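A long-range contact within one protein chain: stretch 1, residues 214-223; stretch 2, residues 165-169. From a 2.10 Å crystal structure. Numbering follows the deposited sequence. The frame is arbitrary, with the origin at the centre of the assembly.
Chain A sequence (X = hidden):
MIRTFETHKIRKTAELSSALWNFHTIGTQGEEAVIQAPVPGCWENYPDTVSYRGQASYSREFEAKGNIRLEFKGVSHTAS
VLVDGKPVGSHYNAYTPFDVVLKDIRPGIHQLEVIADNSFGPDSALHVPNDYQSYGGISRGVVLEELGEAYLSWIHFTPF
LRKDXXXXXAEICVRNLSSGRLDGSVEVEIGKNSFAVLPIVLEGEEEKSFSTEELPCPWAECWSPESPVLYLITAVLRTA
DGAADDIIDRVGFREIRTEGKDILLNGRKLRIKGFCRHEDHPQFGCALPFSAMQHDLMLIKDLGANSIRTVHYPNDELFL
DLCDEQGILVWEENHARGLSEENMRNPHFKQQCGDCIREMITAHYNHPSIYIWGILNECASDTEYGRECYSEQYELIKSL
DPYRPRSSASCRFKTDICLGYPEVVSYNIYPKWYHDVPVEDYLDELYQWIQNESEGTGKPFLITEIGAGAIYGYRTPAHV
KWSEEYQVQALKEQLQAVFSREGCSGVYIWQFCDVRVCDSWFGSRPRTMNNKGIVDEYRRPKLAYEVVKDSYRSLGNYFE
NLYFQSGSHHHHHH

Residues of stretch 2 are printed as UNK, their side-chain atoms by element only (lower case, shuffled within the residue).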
ATOM      1  N   GLU A 214     -54.582   6.320 -26.490  1.00 36.09           N
ATOM      2  CA  GLU A 214     -53.628   7.415 -26.426  1.00 37.50           C
ATOM      3  C   GLU A 214     -54.350   8.706 -26.046  1.00 40.60           C
ATOM      4  O   GLU A 214     -55.135   9.241 -26.832  1.00 47.15           O
ATOM      5  CB  GLU A 214     -52.940   7.536 -27.776  1.00 41.83           C
ATOM      6  CG  GLU A 214     -51.553   8.078 -27.717  1.00 49.10           C
ATOM      7  CD  GLU A 214     -50.810   7.789 -28.990  1.00 53.40           C
ATOM      8  OE1 GLU A 214     -50.700   6.587 -29.347  1.00 54.70           O
ATOM      9  OE2 GLU A 214     -50.367   8.767 -29.635  1.00 55.23           O
ATOM     10  N   LEU A 215     -54.077   9.220 -24.848  1.00 43.68           N
ATOM     11  CA  LEU A 215     -54.775  10.363 -24.285  1.00 40.25           C
ATOM     12  C   LEU A 215     -53.855  11.572 -24.161  1.00 41.36           C
ATOM     13  O   LEU A 215     -52.647  11.419 -23.981  1.00 41.99           O
ATOM     14  CB  LEU A 215     -55.337  10.010 -22.905  1.00 36.68           C
ATOM     15  CG  LEU A 215     -56.339   8.865 -22.987  1.00 41.53           C
ATOM     16  CD1 LEU A 215     -56.636   8.291 -21.613  1.00 39.26           C
ATOM     17  CD2 LEU A 215     -57.610   9.350 -23.677  1.00 41.35           C
ATOM     18  N   PRO A 216     -54.386  12.788 -24.259  1.00 43.26           N
ATOM     19  CA  PRO A 216     -53.536  13.971 -24.079  1.00 42.82           C
ATOM     20  C   PRO A 216     -53.121  14.123 -22.626  1.00 40.59           C
ATOM     21  O   PRO A 216     -53.827  13.702 -21.705  1.00 39.08           O
ATOM     22  CB  PRO A 216     -54.431  15.137 -24.524  1.00 42.20           C
ATOM     23  CG  PRO A 216     -55.633  14.519 -25.141  1.00 38.29           C
ATOM     24  CD  PRO A 216     -55.779  13.153 -24.570  1.00 40.97           C
ATOM     25  N   CYS A 217     -51.946  14.717 -22.431  1.00 41.08           N
ATOM     26  CA  CYS A 217     -51.409  15.013 -21.101  1.00 37.36           C
ATOM     27  C   CYS A 217     -50.895  16.445 -21.098  1.00 40.78           C
ATOM     28  O   CYS A 217     -49.683  16.685 -20.976  1.00 41.83           O
ATOM     29  CB  CYS A 217     -50.301  14.034 -20.718  1.00 38.72           C
ATOM     30  SG  CYS A 217     -50.850  12.361 -20.452  1.00 38.02           S
ATOM     31  N   PRO A 218     -51.794  17.430 -21.241  1.00 39.96           N
ATOM     32  CA  PRO A 218     -51.344  18.825 -21.412  1.00 37.95           C
ATOM     33  C   PRO A 218     -50.695  19.407 -20.174  1.00 32.67           C
ATOM     34  O   PRO A 218     -50.015  20.437 -20.276  1.00 34.83           O
ATOM     35  CB  PRO A 218     -52.641  19.570 -21.761  1.00 40.99           C
ATOM     36  CG  PRO A 218     -53.721  18.774 -21.064  1.00 37.87           C
ATOM     37  CD  PRO A 218     -53.269  17.325 -21.214  1.00 40.75           C
ATOM     38  N   TRP A 219     -50.862  18.770 -19.025  1.00 30.61           N
ATOM     39  CA  TRP A 219     -50.233  19.188 -17.778  1.00 40.46           C
ATOM     40  C   TRP A 219     -48.799  18.675 -17.603  1.00 40.81           C
ATOM     41  O   TRP A 219     -48.161  19.001 -16.595  1.00 39.74           O
ATOM     42  CB  TRP A 219     -51.080  18.688 -16.611  1.00 35.57           C
ATOM     43  CG  TRP A 219     -51.524  17.281 -16.819  1.00 36.62           C
ATOM     44  CD1 TRP A 219     -52.724  16.869 -17.300  1.00 40.72           C
ATOM     45  CD2 TRP A 219     -50.758  16.086 -16.581  1.00 46.32           C
ATOM     46  NE1 TRP A 219     -52.770  15.498 -17.361  1.00 40.64           N
ATOM     47  CE2 TRP A 219     -51.575  14.991 -16.925  1.00 44.10           C
ATOM     48  CE3 TRP A 219     -49.467  15.837 -16.091  1.00 38.93           C
ATOM     49  CZ2 TRP A 219     -51.144  13.671 -16.810  1.00 41.26           C
ATOM     50  CZ3 TRP A 219     -49.041  14.523 -15.980  1.00 36.76           C
ATOM     51  CH2 TRP A 219     -49.877  13.460 -16.339  1.00 38.65           C
ATOM     52  N   ALA A 220     -48.286  17.851 -18.514  1.00 34.38           N
ATOM     53  CA  ALA A 220     -47.071  17.093 -18.233  1.00 37.76           C
ATOM     54  C   ALA A 220     -45.836  17.916 -18.563  1.00 33.16           C
ATOM     55  O   ALA A 220     -45.779  18.579 -19.602  1.00 35.55           O
ATOM     56  CB  ALA A 220     -47.058  15.781 -19.020  1.00 31.85           C
ATOM     57  N   GLU A 221     -44.853  17.881 -17.663  1.00 34.67           N
ATOM     58  CA  GLU A 221     -43.530  18.446 -17.918  1.00 38.34           C
ATOM     59  C   GLU A 221     -42.534  17.360 -18.307  1.00 34.15           C
ATOM     60  O   GLU A 221     -42.676  16.195 -17.926  1.00 30.96           O
ATOM     61  CB  GLU A 221     -42.996  19.189 -16.694  1.00 37.50           C
ATOM     62  CG  GLU A 221     -43.710  20.504 -16.425  1.00 50.80           C
ATOM     63  CD  GLU A 221     -43.751  20.836 -14.950  1.00 54.47           C
ATOM     64  OE1 GLU A 221     -42.695  20.727 -14.287  1.00 58.10           O
ATOM     65  OE2 GLU A 221     -44.843  21.183 -14.451  1.00 60.76           O
ATOM     66  N   CYS A 222     -41.509  17.771 -19.049  1.00 30.22           N
ATOM     67  CA  CYS A 222     -40.480  16.864 -19.538  1.00 32.89           C
ATOM     68  C   CYS A 222     -39.655  16.260 -18.408  1.00 29.03           C
ATOM     69  O   CYS A 222     -39.358  16.912 -17.403  1.00 26.86           O
ATOM     70  CB  CYS A 222     -39.534  17.599 -20.504  1.00 33.07           C
ATOM     71  SG  CYS A 222     -40.342  18.103 -22.049  1.00 63.31           S
ATOM     72  N   TRP A 223     -39.283  15.000 -18.594  1.00 30.66           N
ATOM     73  CA  TRP A 223     -38.145  14.418 -17.901  1.00 25.81           C
ATOM     74  C   TRP A 223     -36.930  14.581 -18.805  1.00 26.56           C
ATOM     75  O   TRP A 223     -37.010  14.331 -20.013  1.00 28.21           O
ATOM     76  CB  TRP A 223     -38.388  12.942 -17.582  1.00 23.15           C
ATOM     77  CG  TRP A 223     -37.293  12.285 -16.749  1.00 23.12           C
ATOM     78  CD1 TRP A 223     -37.301  12.088 -15.392  1.00 22.59           C
ATOM     79  CD2 TRP A 223     -36.055  11.736 -17.222  1.00 23.76           C
ATOM     80  NE1 TRP A 223     -36.146  11.460 -14.994  1.00 26.08           N
ATOM     81  CE2 TRP A 223     -35.360  11.232 -16.095  1.00 26.99           C
ATOM     82  CE3 TRP A 223     -35.461  11.622 -18.485  1.00 24.81           C
ATOM     83  CZ2 TRP A 223     -34.103  10.627 -16.194  1.00 19.40           C
ATOM     84  CZ3 TRP A 223     -34.210  11.011 -18.583  1.00 20.86           C
ATOM     85  CH2 TRP A 223     -33.551  10.523 -17.438  1.00 24.45           C
ATOM     86  N   UNK A 165     -47.818  18.342 -28.238  1.00 53.24           N
ATOM     87  CA  UNK A 165     -47.462  18.138 -26.852  1.00 45.20           C
ATOM     88  C   UNK A 165     -47.537  16.679 -26.462  1.00 41.22           C
ATOM     89  O   UNK A 165     -47.586  15.782 -27.313  1.00 43.46           O
ATOM     90  N   UNK A 166     -47.557  16.450 -25.152  1.00 40.54           N
ATOM     91  CA  UNK A 166     -47.386  15.111 -24.605  1.00 39.32           C
ATOM     92  C   UNK A 166     -48.705  14.352 -24.573  1.00 41.07           C
ATOM     93  O   UNK A 166     -49.715  14.857 -24.072  1.00 44.23           O
ATOM     94  c   UNK A 166     -46.786  15.178 -23.197  1.00 35.44           C
ATOM     95  c   UNK A 166     -44.131  13.410 -24.087  1.00 31.00           C
ATOM     96  c   UNK A 166     -44.226  14.717 -23.611  1.00 33.12           C
ATOM     97  n   UNK A 166     -43.401  16.706 -22.973  1.00 36.49           N
ATOM     98  c   UNK A 166     -41.779  14.960 -23.757  1.00 31.45           C
ATOM     99  c   UNK A 166     -42.869  12.904 -24.402  1.00 35.48           C
ATOM    100  c   UNK A 166     -41.714  13.683 -24.236  1.00 31.47           C
ATOM    101  c   UNK A 166     -44.776  16.745 -22.824  1.00 38.18           C
ATOM    102  c   UNK A 166     -45.325  15.549 -23.196  1.00 36.99           C
ATOM    103  c   UNK A 166     -43.042  15.473 -23.456  1.00 31.31           C
ATOM    104  N   UNK A 167     -48.678  13.137 -25.110  1.00 35.47           N
ATOM    105  CA  UNK A 167     -49.728  12.142 -24.977  1.00 39.33           C
ATOM    106  C   UNK A 167     -49.186  10.931 -24.217  1.00 37.61           C
ATOM    107  O   UNK A 167     -47.983  10.800 -23.976  1.00 37.25           O
ATOM    108  c   UNK A 167     -50.574  14.024 -27.409  1.00 48.69           C
ATOM    109  o   UNK A 167     -53.484  15.789 -28.743  1.00 62.76           O
ATOM    110  c   UNK A 167     -51.128  12.816 -27.000  1.00 48.20           C
ATOM    111  c   UNK A 167     -51.359  15.014 -27.994  1.00 51.44           C
ATOM    112  c   UNK A 167     -52.500  12.628 -27.180  1.00 45.56           C
ATOM    113  c   UNK A 167     -53.293  13.617 -27.767  1.00 51.17           C
ATOM    114  c   UNK A 167     -50.269  11.741 -26.355  1.00 41.05           C
ATOM    115  c   UNK A 167     -52.713  14.806 -28.170  1.00 52.63           C
ATOM    116  N   UNK A 168     -50.087  10.050 -23.820  1.00 36.87           N
ATOM    117  CA  UNK A 168     -49.712   8.904 -23.011  1.00 33.61           C
ATOM    118  C   UNK A 168     -50.700   7.777 -23.177  1.00 32.27           C
ATOM    119  O   UNK A 168     -51.875   7.991 -23.490  1.00 40.97           O
ATOM    120  N   UNK A 169     -50.213   6.562 -22.950  1.00 29.01           N
ATOM    121  CA  UNK A 169     -50.978   5.327 -23.024  1.00 26.24           C
ATOM    122  C   UNK A 169     -50.585   4.454 -21.837  1.00 32.32           C
ATOM    123  O   UNK A 169     -49.404   4.369 -21.497  1.00 30.63           O
ATOM    124  c   UNK A 169     -50.690   4.631 -24.365  1.00 33.32           C
ATOM    125  c   UNK A 169     -50.752   2.635 -25.860  1.00 41.47           C
ATOM    126  c   UNK A 169     -51.156   3.207 -24.499  1.00 40.64           C
ATOM    127  n   UNK A 169     -48.892   1.397 -27.022  1.00 39.38           N
ATOM    128  c   UNK A 169     -49.253   2.352 -25.923  1.00 42.50           C
TER

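Position 165 has backbone atoms and no side-chain atom. It makes no contact with stretch 1. Its phi of 127° and psi of -164° would jam a CB against the carbonyl O of the residue before. That alone calls for glycine, so this is Gly165.

Position 166 has ten side-chain atoms, nine carbons and one nitrogen. One carbon leads to fused five- and six-membered rings, and the nitrogen sits in the smaller ring. The CB lies 4.2 Å from CB of Ala220. Cys222 SG lies at the ring edge, near the ring plane. A six-membered ring fused to a five-membered ring that holds the nitrogen is an indole, so this is Trp166. Its NE1 donates a weak hydrogen bond to Cys222 SG at 3.5 Å. Its backbone O accepts a hydrogen bond from Cys217 N at 2.8 Å.

Position 167 has eight side-chain atoms, seven carbons and one oxygen. One carbon leads to a six-membered carbon ring, and the oxygen is on the far ring carbon. The CA of Pro216 sits over one face of the ring, 3.9 Å from its centroid. The para oxygen separates this residue from phenylalanine, so this is Tyr167. Its CE1 lies 3.6 Å from CG of Pro216, and its CB lies 4.1 Å from CG of Glu214. Its hydroxyl is hydrogen-bonded to a residue just outside the two stretches.

Position 168 has no side-chain atom. An ideal CB here would lie 3.5 Å from Cys217 SG, which is tight. The absence of any side-chain atom identifies Gly168. Its N donates to Leu215 O at 2.9 Å, and its O accepts from Leu215 N at 2.9 Å.

Position 169 has five side-chain atoms, four carbons in an unbranched row and a terminal nitrogen. The end of the chain leads away from stretch 1. This is Lys169, and its NZ is hydrogen-bonded elsewhere in the structure.

The contact is a short antiparallel pairing. Leu215 and Gly168 form the hydrogen-bonded pair, and Pro216 faces Tyr167 in the non-hydrogen-bonded pair. Proline has no N-H to give, but at a non-hydrogen-bonded site none is needed across the strands. The Pro216 CA instead packs on the Tyr167 ring. The Cys217 N to Trp166 O bond extends the pairing. Stretch 1 then enters a type I turn from Cys217 to Ala220, held by Ala220 N to Cys217 O at 3.1 Å. At the end of the turn Ala220, and beyond it Cys222, meet Trp166, which has the largest covered area of any residue here.

Stretch 2 165-169: GWYGK
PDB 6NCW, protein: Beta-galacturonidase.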